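Beta sliding clamp (PDB 6DJ8) probably encircles DNA as a ring-shaped head-to-tail homodimer and tethers DNA polymerases and other proteins to it, making them processive. Local coordinates at residues A[285-290]-A[363-368]; A[289-294]-A[350-355]; A[296-299]-A[303-306]. One frame throughout, in Å; residues are numbered along the deposited sequence.

All three interactions lie in the C-terminal domain, where two helices pack side by side against antiparallel sheets. Interactions 1 and 2 are buried and start from the same helix, 284-294: the first sets it on strand 362-367, the second against helix 348-355. They meet directly, with Leu287 CD2 3.9 Å from Phe351 CZ. Interaction 3 lies nearer the surface, where the chain leaving that helix turns into strand 303-308, and Leu304 carries it back to Leu291 and Phe351. The chemistry follows the depth: only aliphatic and aromatic groups meet across interactions 1 and 2, whereas interaction 3 adds a water between backbone atoms.

Interaction 1 (A[285-290]-A[363-368]); sequences GILKDR and IEIQFN
The helix-on-sheet layer of the C-terminal clamp domain brings Leu287 of helix 284-294 down onto Ile363 and Ile365 of strand 362-367. The touching is done by one methyl of the leucine: CD2 of Leu287 lies 4.2 Å from CG2 of Ile363 and equally 4.2 Å from CD1 of Ile365. With Ile365 the approach is tip to tip. With Ile363 the leucine meets the short branch at CB instead: with CG1 anti to the backbone N (chi1 -176°), the longer branch leads past the leucine and CG2 is left to meet it. The two isoleucines are two positions apart on the strand, so they face the helix together, while Glu364 between them turns to the other side of the sheet and bonds Ser376 OG.

The helix stands well off the strand, with Leu287 CA and Ile363 CA 9.1 Å apart, and the gap is filled from both sides, by the leucine and by the isoleucine branches that meet it. This is the layering of the DNA clamp fold, in which paired helices pack on antiparallel sheets. Here strand 362-367 runs between strands 278-283 and 373-376, and Phe351 and Ile355 of helix 348-355 pack into the same layer beside Leu287, Ile363 and Ile365.

Another side of helix 284-294 is polar. Arg290 NH1 forms a salt bridge with Asp289 OD1 at 2.7 Å, but the bond is bent, with an N-H...O angle of 137°, and the nitrogen comes from above the carboxylate plane. One face of the Arg290 guanidinium lies over Ile286, whose CG2 is 4.2 Å above the centre of the plane, a turn back on the helix. The same guanidinium makes a cation-pi contact with Phe95 of the second subunit, which places this side of the helix at the dimer interface.

Interaction 2 (A[289-294]-A[350-355]); sequences DRLARV and YFVEAI
Leu291 packs into a patch formed by Phe351, Val352 and Ile355, joining the two antiparallel helices of the C-terminal domain, 284-294 and 348-355. Its CD1 methyl lies over one face of the Phe351 ring, offset toward the rim, in a CH-pi contact 4.2 Å from the ring centroid; the leucine and the phenylalanine cross at about a right angle. That same CD1 meets Ile355 CD1 tip to tip at 3.5 Å, a tight methyl pair. Nearer the backbone, Leu291 CB touches Val352 CG2 at 3.9 Å. Ile355 carries its CG1 between the backbone N and carbonyl carbon (chi1 73°), and the extended end of the chain then delivers CD1 to the leucine.

The helix segments approach to 10.7 Å between axes and run nearly antiparallel, at 153°; Leu291 and Val352 are where the backbones come nearest, and Leu291 fills the space together with the three side chains that point back at it. Beyond this shell, Leu304 of strand 303-308 packs on both Leu291 and Phe351, and Leu287, one turn earlier, lies against Phe351 and Ile355.

The side of helix 284-294 turned to the second subunit holds Asp289 in a salt-bridge network: besides Arg290, Arg293 grips the carboxylate side-on, and the two arginines reach OD1 from opposite faces of its plane. Asn94 and Ala92 of the second subunit bond the Arg293 guanidinium as well. Arg293 NE meets Asp289 OD1 at 2.7 Å, nearly straight at 164°, while Arg293 NH1 takes the syn lone pair of Asp289 OD2 at 2.8 Å.

Interaction 3 (A[296-299]-A[303-306]); sequences LYVD and KLVL
Val298 and Lys303 give up the most surface where the chain leaving helix 284-294 turns back into strand 303-308. The valine meets the lysine's backbone: Val298 CG1 lies 3.5 Å from Lys303 N and 3.6 Å from Lys303 O. It is put there by a first torsion that sets CG1 anti to the valine's own N (chi1 177°), leaving CG2 to approach Leu304 CD1 at 4.3 Å. Leu304 belongs to the domain interior, packed on Ile348, Phe351, Leu291 and Val294, and Val298 also touches Ile348, so the turn is tied to the helix pair.

The Lys303 side chain itself extends away from the turn, and NZ bonds Leu392 O near the C-terminus. With no direct hydrogen bond between the segments, their polar groups are linked through a water, 3.0 Å from Asp299 N and 2.9 Å from Lys303 O, and through Ser301 OG, which joins the Asp299 carboxylate to Lys303 N. Methyl packing thus makes the direct contact and the polar links are mediated, consistent with a loop end held without strand pairing.

Interaction 1 (A[285-290]-A[363-368])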
loop_
_atom_site.group_PDB
_atom_site.type_symbol
_atom_site.label_atom_id
_atom_site.label_comp_id
_atom_site.label_asym_id
_atom_site.label_seq_id
_atom_site.Cartn_x
_atom_site.Cartn_y
_atom_site.Cartn_z
ATOM N N GLY A 285 0.048 17.396 -19.455
ATOM C CA GLY A 285 0.113 15.945 -19.368
ATOM C C GLY A 285 1.469 15.395 -19.771
ATOM O O GLY A 285 1.997 14.479 -19.137
ATOM N N ILE A 286 2.060 15.964 -20.818
ATOM C CA ILE A 286 3.369 15.504 -21.272
ATOM C C ILE A 286 4.456 15.935 -20.297
ATOM O O ILE A 286 5.395 15.175 -20.015
ATOM C CB ILE A 286 3.624 15.984 -22.708
ATOM C CG1 ILE A 286 2.846 15.076 -23.667
ATOM C CG2 ILE A 286 5.110 15.961 -23.036
ATOM C CD1 ILE A 286 2.128 15.780 -24.744
ATOM N N LEU A 287 4.349 17.145 -19.748
ATOM C CA LEU A 287 5.274 17.528 -18.688
ATOM C C LEU A 287 5.211 16.529 -17.531
ATOM O O LEU A 287 6.249 16.061 -17.046
ATOM C CB LEU A 287 4.968 18.942 -18.195
ATOM C CG LEU A 287 5.947 19.418 -17.124
ATOM C CD1 LEU A 287 7.384 19.251 -17.633
ATOM C CD2 LEU A 287 5.649 20.885 -16.778
ATOM N N LYS A 288 3.998 16.185 -17.078
ATOM C CA LYS A 288 3.878 15.244 -15.960
ATOM C C LYS A 288 4.531 13.909 -16.289
ATOM O O LYS A 288 5.276 13.356 -15.476
ATOM C CB LYS A 288 2.415 15.012 -15.589
ATOM C CG LYS A 288 1.734 16.128 -14.830
ATOM C CD LYS A 288 0.423 15.605 -14.259
ATOM C CE LYS A 288 -0.684 16.615 -14.439
ATOM N NZ LYS A 288 -2.009 16.068 -14.051
ATOM N N ASP A 289 4.258 13.379 -17.484
ATOM C CA ASP A 289 4.792 12.075 -17.878
ATOM C C ASP A 289 6.318 12.085 -17.888
ATOM O O ASP A 289 6.961 11.170 -17.360
ATOM C CB ASP A 289 4.232 11.700 -19.251
ATOM C CG ASP A 289 4.918 10.498 -19.856
ATOM O OD1 ASP A 289 5.982 10.666 -20.480
ATOM O OD2 ASP A 289 4.397 9.380 -19.694
ATOM N N ARG A 290 6.915 13.136 -18.460
ATOM C CA ARG A 290 8.369 13.198 -18.584
ATOM C C ARG A 290 9.046 13.405 -17.238
ATOM O O ARG A 290 10.145 12.877 -17.002
ATOM C CB ARG A 290 8.772 14.316 -19.551
ATOM C CG ARG A 290 8.260 14.109 -20.972
ATOM C CD ARG A 290 8.539 12.699 -21.517
ATOM N NE ARG A 290 8.328 12.659 -22.969
ATOM C CZ ARG A 290 7.197 12.280 -23.558
ATOM N NH1 ARG A 290 6.165 11.889 -22.824
ATOM N NH2 ARG A 290 7.101 12.277 -24.882
ATOM N N ILE A 363 0.436 24.782 -19.169
ATOM C CA ILE A 363 0.905 25.506 -17.995
ATOM C C ILE A 363 1.895 26.575 -18.438
ATOM O O ILE A 363 2.723 26.340 -19.326
ATOM C CB ILE A 363 1.536 24.543 -16.967
ATOM C CG1 ILE A 363 1.946 25.289 -15.702
ATOM C CG2 ILE A 363 2.729 23.828 -17.567
ATOM C CD1 ILE A 363 2.537 24.371 -14.611
ATOM N N GLU A 364 1.808 27.756 -17.827
ATOM C CA GLU A 364 2.778 28.812 -18.085
ATOM C C GLU A 364 3.897 28.709 -17.059
ATOM O O GLU A 364 3.639 28.575 -15.860
ATOM C CB GLU A 364 2.125 30.197 -18.017
ATOM C CG GLU A 364 0.794 30.315 -18.738
ATOM C CD GLU A 364 0.106 31.651 -18.464
ATOM O OE1 GLU A 364 -0.282 31.883 -17.301
ATOM O OE2 GLU A 364 -0.055 32.454 -19.398
ATOM N N ILE A 365 5.138 28.738 -17.539
ATOM C CA ILE A 365 6.326 28.731 -16.691
ATOM C C ILE A 365 7.170 29.921 -17.128
ATOM O O ILE A 365 7.647 29.965 -18.273
ATOM C CB ILE A 365 7.120 27.430 -16.796
ATOM C CG1 ILE A 365 6.241 26.240 -16.402
ATOM C CG2 ILE A 365 8.363 27.518 -15.916
ATOM C CD1 ILE A 365 6.826 24.891 -16.782
ATOM N N GLN A 366 7.334 30.892 -16.234
ATOM C CA GLN A 366 8.003 32.143 -16.552
ATOM C C GLN A 366 9.028 32.441 -15.469
ATOM O O GLN A 366 8.865 32.039 -14.312
ATOM C CB GLN A 366 6.993 33.276 -16.648
ATOM C CG GLN A 366 5.827 32.944 -17.553
ATOM C CD GLN A 366 4.737 33.985 -17.507
ATOM O OE1 GLN A 366 4.797 34.928 -16.721
ATOM N NE2 GLN A 366 3.738 33.830 -18.364
ATOM N N PHE A 367 10.083 33.155 -15.846
ATOM C CA PHE A 367 11.149 33.465 -14.904
ATOM C C PHE A 367 12.045 34.548 -15.483
ATOM O O PHE A 367 12.164 34.699 -16.700
ATOM C CB PHE A 367 12.014 32.246 -14.583
ATOM C CG PHE A 367 12.679 31.648 -15.777
ATOM C CD1 PHE A 367 12.004 30.755 -16.598
ATOM C CD2 PHE A 367 13.991 31.987 -16.092
ATOM C CE1 PHE A 367 12.640 30.196 -17.714
ATOM C CE2 PHE A 367 14.629 31.435 -17.198
ATOM C CZ PHE A 367 13.952 30.546 -18.013
ATOM N N ASN A 368 12.680 35.285 -14.585
ATOM C CA ASN A 368 13.846 36.082 -14.915
ATOM C C ASN A 368 15.086 35.258 -14.604
ATOM O O ASN A 368 15.091 34.473 -13.652
ATOM C CB ASN A 368 13.848 37.387 -14.129
ATOM C CG ASN A 368 12.803 38.355 -14.629
ATOM O OD1 ASN A 368 12.666 38.560 -15.838
ATOM N ND2 ASN A 368 12.056 38.954 -13.710
#

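Interaction 2 (A[289-294]-A[350-355])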
loop_
_atom_site.group_PDB
_atom_site.type_symbol
_atom_site.label_atom_id
_atom_site.label_comp_id
_atom_site.label_asym_id
_atom_site.label_seq_id
_atom_site.Cartn_x
_atom_site.Cartn_y
_atom_site.Cartn_z
ATOM N N ASP A 289 4.258 13.379 -17.484
ATOM C CA ASP A 289 4.792 12.075 -17.878
ATOM C C ASP A 289 6.318 12.085 -17.888
ATOM O O ASP A 289 6.961 11.170 -17.360
ATOM C CB ASP A 289 4.232 11.700 -19.251
ATOM C CG ASP A 289 4.918 10.498 -19.856
ATOM O OD1 ASP A 289 5.982 10.666 -20.480
ATOM O OD2 ASP A 289 4.397 9.380 -19.694
ATOM N N ARG A 290 6.915 13.136 -18.460
ATOM C CA ARG A 290 8.369 13.198 -18.584
ATOM C C ARG A 290 9.046 13.405 -17.238
ATOM O O ARG A 290 10.145 12.877 -17.002
ATOM C CB ARG A 290 8.772 14.316 -19.551
ATOM C CG ARG A 290 8.260 14.109 -20.972
ATOM C CD ARG A 290 8.539 12.699 -21.517
ATOM N NE ARG A 290 8.328 12.659 -22.969
ATOM C CZ ARG A 290 7.197 12.280 -23.558
ATOM N NH1 ARG A 290 6.165 11.889 -22.824
ATOM N NH2 ARG A 290 7.101 12.277 -24.882
ATOM N N LEU A 291 8.423 14.190 -16.351
ATOM C CA LEU A 291 8.994 14.370 -15.020
ATOM C C LEU A 291 9.007 13.053 -14.262
ATOM O O LEU A 291 9.926 12.784 -13.477
ATOM C CB LEU A 291 8.209 15.433 -14.228
ATOM C CG LEU A 291 8.467 16.858 -14.728
ATOM C CD1 LEU A 291 7.527 17.851 -14.051
ATOM C CD2 LEU A 291 9.913 17.237 -14.463
ATOM N N ALA A 292 7.974 12.234 -14.460
ATOM C CA ALA A 292 7.957 10.934 -13.800
ATOM C C ALA A 292 9.067 10.035 -14.332
ATOM O O ALA A 292 9.596 9.196 -13.595
ATOM C CB ALA A 292 6.590 10.270 -13.965
ATOM N N ARG A 293 9.438 10.197 -15.602
ATOM C CA ARG A 293 10.511 9.373 -16.145
ATOM C C ARG A 293 11.878 9.895 -15.716
ATOM O O ARG A 293 12.723 9.116 -15.261
ATOM C CB ARG A 293 10.392 9.297 -17.658
ATOM C CG ARG A 293 9.075 8.705 -18.075
ATOM C CD ARG A 293 8.818 8.883 -19.552
ATOM N NE ARG A 293 7.446 8.517 -19.854
ATOM C CZ ARG A 293 7.040 7.256 -19.950
ATOM N NH1 ARG A 293 5.774 6.985 -20.219
ATOM N NH2 ARG A 293 7.913 6.268 -19.763
ATOM N N VAL A 294 12.106 11.213 -15.831
ATOM C CA VAL A 294 13.418 11.750 -15.472
ATOM C C VAL A 294 13.637 11.631 -13.974
ATOM O O VAL A 294 14.780 11.481 -13.513
ATOM C CB VAL A 294 13.573 13.214 -15.966
ATOM C CG1 VAL A 294 12.833 14.210 -15.053
ATOM C CG2 VAL A 294 15.033 13.598 -16.039
ATOM N N TYR A 350 9.185 19.565 -5.664
ATOM C CA TYR A 350 8.404 20.809 -5.685
ATOM C C TYR A 350 7.712 20.988 -7.024
ATOM O O TYR A 350 6.524 21.323 -7.090
ATOM C CB TYR A 350 9.310 22.001 -5.404
ATOM C CG TYR A 350 9.907 22.077 -4.014
ATOM C CD1 TYR A 350 9.403 21.313 -2.966
ATOM C CD2 TYR A 350 10.976 22.942 -3.750
ATOM C CE1 TYR A 350 9.958 21.387 -1.698
ATOM C CE2 TYR A 350 11.532 23.031 -2.493
ATOM C CZ TYR A 350 11.012 22.251 -1.466
ATOM O OH TYR A 350 11.559 22.334 -0.211
ATOM N N PHE A 351 8.458 20.779 -8.110
ATOM C CA PHE A 351 7.922 20.949 -9.456
ATOM C C PHE A 351 6.731 20.026 -9.668
ATOM O O PHE A 351 5.638 20.464 -10.046
ATOM C CB PHE A 351 9.045 20.656 -10.470
ATOM C CG PHE A 351 8.832 21.222 -11.859
ATOM C CD1 PHE A 351 7.815 22.130 -12.134
ATOM C CD2 PHE A 351 9.677 20.839 -12.894
ATOM C CE1 PHE A 351 7.645 22.642 -13.426
ATOM C CE2 PHE A 351 9.525 21.363 -14.198
ATOM C CZ PHE A 351 8.506 22.249 -14.466
ATOM N N VAL A 352 6.923 18.736 -9.377
ATOM C CA VAL A 352 5.869 17.741 -9.576
ATOM C C VAL A 352 4.680 18.037 -8.672
ATOM O O VAL A 352 3.524 17.982 -9.108
ATOM C CB VAL A 352 6.414 16.318 -9.318
ATOM C CG1 VAL A 352 5.273 15.307 -9.248
ATOM C CG2 VAL A 352 7.444 15.917 -10.393
ATOM N N GLU A 353 4.942 18.319 -7.386
ATOM C CA GLU A 353 3.837 18.626 -6.483
ATOM C C GLU A 353 3.032 19.805 -6.993
ATOM O O GLU A 353 1.800 19.798 -6.936
ATOM C CB GLU A 353 4.344 18.940 -5.079
ATOM C CG GLU A 353 3.985 17.949 -4.050
ATOM C CD GLU A 353 4.069 18.537 -2.652
ATOM O OE1 GLU A 353 3.149 18.244 -1.835
ATOM O OE2 GLU A 353 5.047 19.289 -2.388
ATOM N N ALA A 354 3.719 20.848 -7.466
ATOM C CA ALA A 354 2.999 22.038 -7.897
ATOM C C ALA A 354 2.165 21.737 -9.137
ATOM O O ALA A 354 0.960 22.003 -9.169
ATOM C CB ALA A 354 3.985 23.186 -8.146
ATOM N N ILE A 355 2.766 21.118 -10.156
ATOM C CA ILE A 355 1.984 20.964 -11.373
ATOM C C ILE A 355 0.841 19.971 -11.184
ATOM O O ILE A 355 -0.136 20.016 -11.938
ATOM C CB ILE A 355 2.872 20.558 -12.561
ATOM C CG1 ILE A 355 3.304 19.104 -12.430
ATOM C CG2 ILE A 355 4.063 21.494 -12.682
ATOM C CD1 ILE A 355 4.135 18.662 -13.608
#

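Interaction 3 (A[296-299]-A[303-306])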
loop_
_atom_site.group_PDB
_atom_site.type_symbol
_atom_site.label_atom_id
_atom_site.label_comp_id
_atom_site.label_asym_id
_atom_site.label_seq_id
_atom_site.Cartn_x
_atom_site.Cartn_y
_atom_site.Cartn_z
ATOM N N LEU A 296 13.456 9.137 -12.362
ATOM C CA LEU A 296 14.202 7.908 -12.086
ATOM C C LEU A 296 15.703 8.128 -12.138
ATOM O O LEU A 296 16.460 7.206 -11.810
ATOM C CB LEU A 296 13.786 6.816 -13.075
ATOM C CG LEU A 296 12.336 6.361 -12.880
ATOM C CD1 LEU A 296 11.868 5.513 -14.055
ATOM C CD2 LEU A 296 12.202 5.582 -11.573
ATOM N N TYR A 297 16.137 9.335 -12.522
ATOM C CA TYR A 297 17.544 9.693 -12.632
ATOM C C TYR A 297 17.925 10.870 -11.745
ATOM O O TYR A 297 18.995 11.465 -11.934
ATOM C CB TYR A 297 17.895 9.998 -14.093
ATOM C CG TYR A 297 17.871 8.739 -14.914
ATOM C CD1 TYR A 297 16.694 8.295 -15.504
ATOM C CD2 TYR A 297 19.016 7.953 -15.045
ATOM C CE1 TYR A 297 16.664 7.103 -16.231
ATOM C CE2 TYR A 297 18.993 6.756 -15.758
ATOM C CZ TYR A 297 17.822 6.341 -16.347
ATOM O OH TYR A 297 17.811 5.165 -17.069
ATOM N N VAL A 298 17.071 11.244 -10.809
ATOM C CA VAL A 298 17.343 12.328 -9.878
ATOM C C VAL A 298 17.629 11.719 -8.513
ATOM O O VAL A 298 16.943 10.784 -8.093
ATOM C CB VAL A 298 16.164 13.318 -9.815
ATOM C CG1 VAL A 298 16.449 14.384 -8.773
ATOM C CG2 VAL A 298 15.944 13.961 -11.200
ATOM N N ASP A 299 18.653 12.225 -7.830
ATOM C CA ASP A 299 19.050 11.642 -6.554
ATOM C C ASP A 299 18.225 12.229 -5.404
ATOM O O ASP A 299 17.239 12.952 -5.602
ATOM C CB ASP A 299 20.547 11.838 -6.331
ATOM C CG ASP A 299 20.943 13.299 -6.237
ATOM O OD1 ASP A 299 20.055 14.176 -6.163
ATOM O OD2 ASP A 299 22.160 13.579 -6.229
ATOM N N LYS A 303 17.641 17.342 -7.255
ATOM C CA LYS A 303 18.133 18.365 -8.183
ATOM C C LYS A 303 17.848 17.931 -9.613
ATOM O O LYS A 303 18.461 16.986 -10.122
ATOM C CB LYS A 303 19.630 18.608 -8.002
ATOM C CG LYS A 303 20.183 19.711 -8.937
ATOM C CD LYS A 303 21.632 20.089 -8.621
ATOM C CE LYS A 303 22.238 20.894 -9.765
ATOM N NZ LYS A 303 23.711 21.153 -9.649
ATOM N N LEU A 304 16.911 18.613 -10.252
ATOM C CA LEU A 304 16.595 18.422 -11.658
ATOM C C LEU A 304 17.153 19.605 -12.444
ATOM O O LEU A 304 16.931 20.750 -12.055
ATOM C CB LEU A 304 15.085 18.331 -11.838
ATOM C CG LEU A 304 14.556 18.369 -13.263
ATOM C CD1 LEU A 304 14.973 17.076 -13.974
ATOM C CD2 LEU A 304 13.040 18.528 -13.222
ATOM N N VAL A 305 17.890 19.346 -13.527
ATOM C CA VAL A 305 18.454 20.430 -14.339
ATOM C C VAL A 305 17.574 20.643 -15.564
ATOM O O VAL A 305 17.394 19.726 -16.382
ATOM C CB VAL A 305 19.906 20.153 -14.751
ATOM C CG1 VAL A 305 20.398 21.267 -15.713
ATOM C CG2 VAL A 305 20.794 20.073 -13.529
ATOM N N LEU A 306 17.044 21.862 -15.696
ATOM C CA LEU A 306 16.171 22.250 -16.795
ATOM C C LEU A 306 16.931 23.143 -17.756
ATOM O O LEU A 306 17.625 24.067 -17.326
ATOM C CB LEU A 306 14.944 23.030 -16.304
ATOM C CG LEU A 306 14.010 22.369 -15.305
ATOM C CD1 LEU A 306 12.888 23.317 -14.916
ATOM C CD2 LEU A 306 13.475 21.095 -15.928
HETATM O O HOH W 1 19.878 14.588 -9.202
#